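PDB 1SZ9: PCF11 protein from Saccharomyces cerevisiae, which probably binds the carboxy-terminal domain of RNA polymerase II through its CTD-interacting domain, as a factor in 3'-end processing of mRNA. Local coordinates for residues 7-12 and 38-43. Sequence-based numbering, arbitrary orientation.
Sequences VIVKDF and ISCAQY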
ATOM      1  N   VAL A   7      17.741 -13.098   6.019  1.00 42.26           N
ATOM      2  CA  VAL A   7      17.082 -13.166   7.305  1.00 40.97           C
ATOM      3  C   VAL A   7      16.066 -12.029   7.482  1.00 39.82           C
ATOM      4  O   VAL A   7      14.929 -12.259   7.902  1.00 36.16           O
ATOM      5  CB  VAL A   7      18.117 -13.105   8.453  1.00 41.74           C
ATOM      6  CG1 VAL A   7      17.411 -12.951   9.792  1.00 39.82           C
ATOM      7  CG2 VAL A   7      18.958 -14.374   8.453  1.00 43.19           C
ATOM      8  N   ILE A   8      16.482 -10.804   7.173  1.00 37.19           N
ATOM      9  CA  ILE A   8      15.586  -9.664   7.307  1.00 36.70           C
ATOM     10  C   ILE A   8      14.366  -9.789   6.382  1.00 33.55           C
ATOM     11  O   ILE A   8      13.238  -9.540   6.795  1.00 31.25           O
ATOM     12  CB  ILE A   8      16.327  -8.342   7.016  1.00 37.59           C
ATOM     13  CG1 ILE A   8      17.512  -8.208   7.979  1.00 39.36           C
ATOM     14  CG2 ILE A   8      15.365  -7.144   7.195  1.00 35.88           C
ATOM     15  CD1 ILE A   8      18.473  -7.077   7.640  1.00 44.13           C
ATOM     16  N   VAL A   9      14.594 -10.186   5.138  1.00 31.92           N
ATOM     17  CA  VAL A   9      13.498 -10.326   4.194  1.00 33.72           C
ATOM     18  C   VAL A   9      12.531 -11.433   4.616  1.00 35.80           C
ATOM     19  O   VAL A   9      11.314 -11.255   4.537  1.00 34.07           O
ATOM     20  CB  VAL A   9      14.025 -10.586   2.755  1.00 33.75           C
ATOM     21  CG1 VAL A   9      12.880 -10.980   1.821  1.00 33.65           C
ATOM     22  CG2 VAL A   9      14.702  -9.325   2.219  1.00 31.90           C
ATOM     23  N   LYS A  10      13.063 -12.566   5.080  1.00 36.25           N
ATOM     24  CA  LYS A  10      12.199 -13.669   5.508  1.00 38.13           C
ATOM     25  C   LYS A  10      11.387 -13.257   6.726  1.00 37.01           C
ATOM     26  O   LYS A  10      10.235 -13.641   6.883  1.00 35.81           O
ATOM     27  CB  LYS A  10      13.022 -14.915   5.837  1.00 38.76           C
ATOM     28  CG  LYS A  10      13.467 -15.685   4.616  1.00 43.51           C
ATOM     29  CD  LYS A  10      14.248 -16.931   4.998  1.00 45.40           C
ATOM     30  CE  LYS A  10      14.598 -17.754   3.770  1.00 45.33           C
ATOM     31  NZ  LYS A  10      15.393 -18.961   4.151  1.00 47.66           N
ATOM     32  N   ASP A  11      12.009 -12.470   7.587  1.00 37.02           N
ATOM     33  CA  ASP A  11      11.357 -11.991   8.789  1.00 37.27           C
ATOM     34  C   ASP A  11      10.221 -11.040   8.380  1.00 36.23           C
ATOM     35  O   ASP A  11       9.135 -11.072   8.973  1.00 35.14           O
ATOM     36  CB  ASP A  11      12.405 -11.289   9.667  1.00 42.49           C
ATOM     37  CG  ASP A  11      11.828 -10.707  10.950  1.00 47.35           C
ATOM     38  OD1 ASP A  11      11.119 -11.419  11.697  1.00 50.74           O
ATOM     39  OD2 ASP A  11      12.107  -9.520  11.225  1.00 52.07           O
ATOM     40  N   PHE A  12      10.464 -10.214   7.357  1.00 32.16           N
ATOM     41  CA  PHE A  12       9.442  -9.263   6.874  1.00 31.36           C
ATOM     42  C   PHE A  12       8.259 -10.071   6.341  1.00 30.16           C
ATOM     43  O   PHE A  12       7.110  -9.812   6.702  1.00 26.66           O
ATOM     44  CB  PHE A  12      10.001  -8.369   5.744  1.00 28.84           C
ATOM     45  CG  PHE A  12       9.112  -7.199   5.376  1.00 26.87           C
ATOM     46  CD1 PHE A  12       9.197  -5.986   6.065  1.00 23.18           C
ATOM     47  CD2 PHE A  12       8.205  -7.302   4.327  1.00 25.30           C
ATOM     48  CE1 PHE A  12       8.394  -4.889   5.707  1.00 21.22           C
ATOM     49  CE2 PHE A  12       7.392  -6.204   3.967  1.00 26.98           C
ATOM     50  CZ  PHE A  12       7.497  -5.000   4.663  1.00 23.07           C
ATOM     51  N   ILE A  38      16.328   0.174   4.583  1.00 28.00           N
ATOM     52  CA  ILE A  38      16.098   0.714   3.266  1.00 30.18           C
ATOM     53  C   ILE A  38      16.878  -0.039   2.198  1.00 31.66           C
ATOM     54  O   ILE A  38      16.469  -0.093   1.044  1.00 30.61           O
ATOM     55  CB  ILE A  38      16.426   2.216   3.221  1.00 29.42           C
ATOM     56  CG1 ILE A  38      15.303   2.989   3.931  1.00 27.17           C
ATOM     57  CG2 ILE A  38      16.605   2.679   1.759  1.00 29.46           C
ATOM     58  CD1 ILE A  38      15.475   4.515   3.920  1.00 30.32           C
ATOM     59  N   SER A  39      17.989  -0.655   2.585  1.00 34.46           N
ATOM     60  CA  SER A  39      18.770  -1.414   1.620  1.00 36.87           C
ATOM     61  C   SER A  39      17.963  -2.600   1.071  1.00 36.27           C
ATOM     62  O   SER A  39      18.293  -3.144   0.013  1.00 36.09           O
ATOM     63  CB  SER A  39      20.076  -1.899   2.269  1.00 40.45           C
ATOM     64  OG  SER A  39      19.861  -2.300   3.617  1.00 46.32           O
ATOM     65  N   CYS A  40      16.905  -2.998   1.783  1.00 33.11           N
ATOM     66  CA  CYS A  40      16.056  -4.120   1.351  1.00 33.18           C
ATOM     67  C   CYS A  40      14.719  -3.644   0.802  1.00 31.39           C
ATOM     68  O   CYS A  40      13.803  -4.447   0.600  1.00 30.24           O
ATOM     69  CB  CYS A  40      15.756  -5.066   2.525  1.00 35.05           C
ATOM     70  SG  CYS A  40      17.174  -5.917   3.248  1.00 39.15           S
ATOM     71  N   ALA A  41      14.603  -2.337   0.587  1.00 30.44           N
ATOM     72  CA  ALA A  41      13.367  -1.739   0.106  1.00 30.83           C
ATOM     73  C   ALA A  41      12.666  -2.484  -1.037  1.00 31.40           C
ATOM     74  O   ALA A  41      11.476  -2.792  -0.951  1.00 32.42           O
ATOM     75  CB  ALA A  41      13.621  -0.284  -0.292  1.00 30.82           C
ATOM     76  N   GLN A  42      13.374  -2.776  -2.116  1.00 31.33           N
ATOM     77  CA  GLN A  42      12.703  -3.466  -3.212  1.00 33.79           C
ATOM     78  C   GLN A  42      12.118  -4.827  -2.795  1.00 33.16           C
ATOM     79  O   GLN A  42      11.072  -5.246  -3.316  1.00 31.81           O
ATOM     80  CB  GLN A  42      13.644  -3.616  -4.409  1.00 37.14           C
ATOM     81  CG  GLN A  42      13.003  -4.370  -5.569  1.00 43.63           C
ATOM     82  CD  GLN A  42      13.663  -4.081  -6.903  1.00 47.30           C
ATOM     83  OE1 GLN A  42      14.860  -3.778  -6.970  1.00 46.39           O
ATOM     84  NE2 GLN A  42      12.882  -4.186  -7.984  1.00 49.05           N
ATOM     85  N   TYR A  43      12.769  -5.505  -1.849  1.00 31.18           N
ATOM     86  CA  TYR A  43      12.275  -6.795  -1.375  1.00 32.02           C
ATOM     87  C   TYR A  43      10.980  -6.596  -0.618  1.00 29.61           C
ATOM     88  O   TYR A  43      10.041  -7.362  -0.787  1.00 27.61           O
ATOM     89  CB  TYR A  43      13.299  -7.483  -0.474  1.00 33.16           C
ATOM     90  CG  TYR A  43      14.519  -7.925  -1.240  1.00 39.31           C
ATOM     91  CD1 TYR A  43      14.400  -8.813  -2.308  1.00 40.77           C
ATOM     92  CD2 TYR A  43      15.781  -7.418  -0.939  1.00 40.57           C
ATOM     93  CE1 TYR A  43      15.496  -9.179  -3.061  1.00 42.67           C
ATOM     94  CE2 TYR A  43      16.895  -7.781  -1.692  1.00 42.23           C
ATOM     95  CZ  TYR A  43      16.741  -8.658  -2.749  1.00 44.27           C
ATOM     96  OH  TYR A  43      17.826  -9.006  -3.513  1.00 48.08           O
TER
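V9 and Y43 bring their backbones closest here, with CA of V9 6.7 Å from CA of Y43, where helix 3-16 passes the start of helix 41-54. The contact is small and apolar, burying 175 Å² in all. One methyl does most of the work: V9 CG2 lies 3.6 Å from Y43 CB and also touches the ring atoms CG and CD2. It thus rests against the root of the tyrosine and meets the ring obliquely, and the two side chains cross at about a right angle. V9 CG1 stands anti to the backbone N (chi1 170°), which sets CG2 anti to the carbonyl carbon, on the side facing Y43. The far end of the Y43 ring leads away from residues 7-12. C40, the N-cap residue of helix 41-54, adds a looser contact, its SG 4.3 Å from V9 CG2. C40 is buried, while Y43 remains exposed, so the contact lies at the margin of the core. Nearby, the rings of F12 and F44 stack, and I8 also touches F44. The packing joins the first and third helices of the all-helical CID domain, an arrangement consistent with its ARM-repeat-like right-handed superhelix of stacked helices.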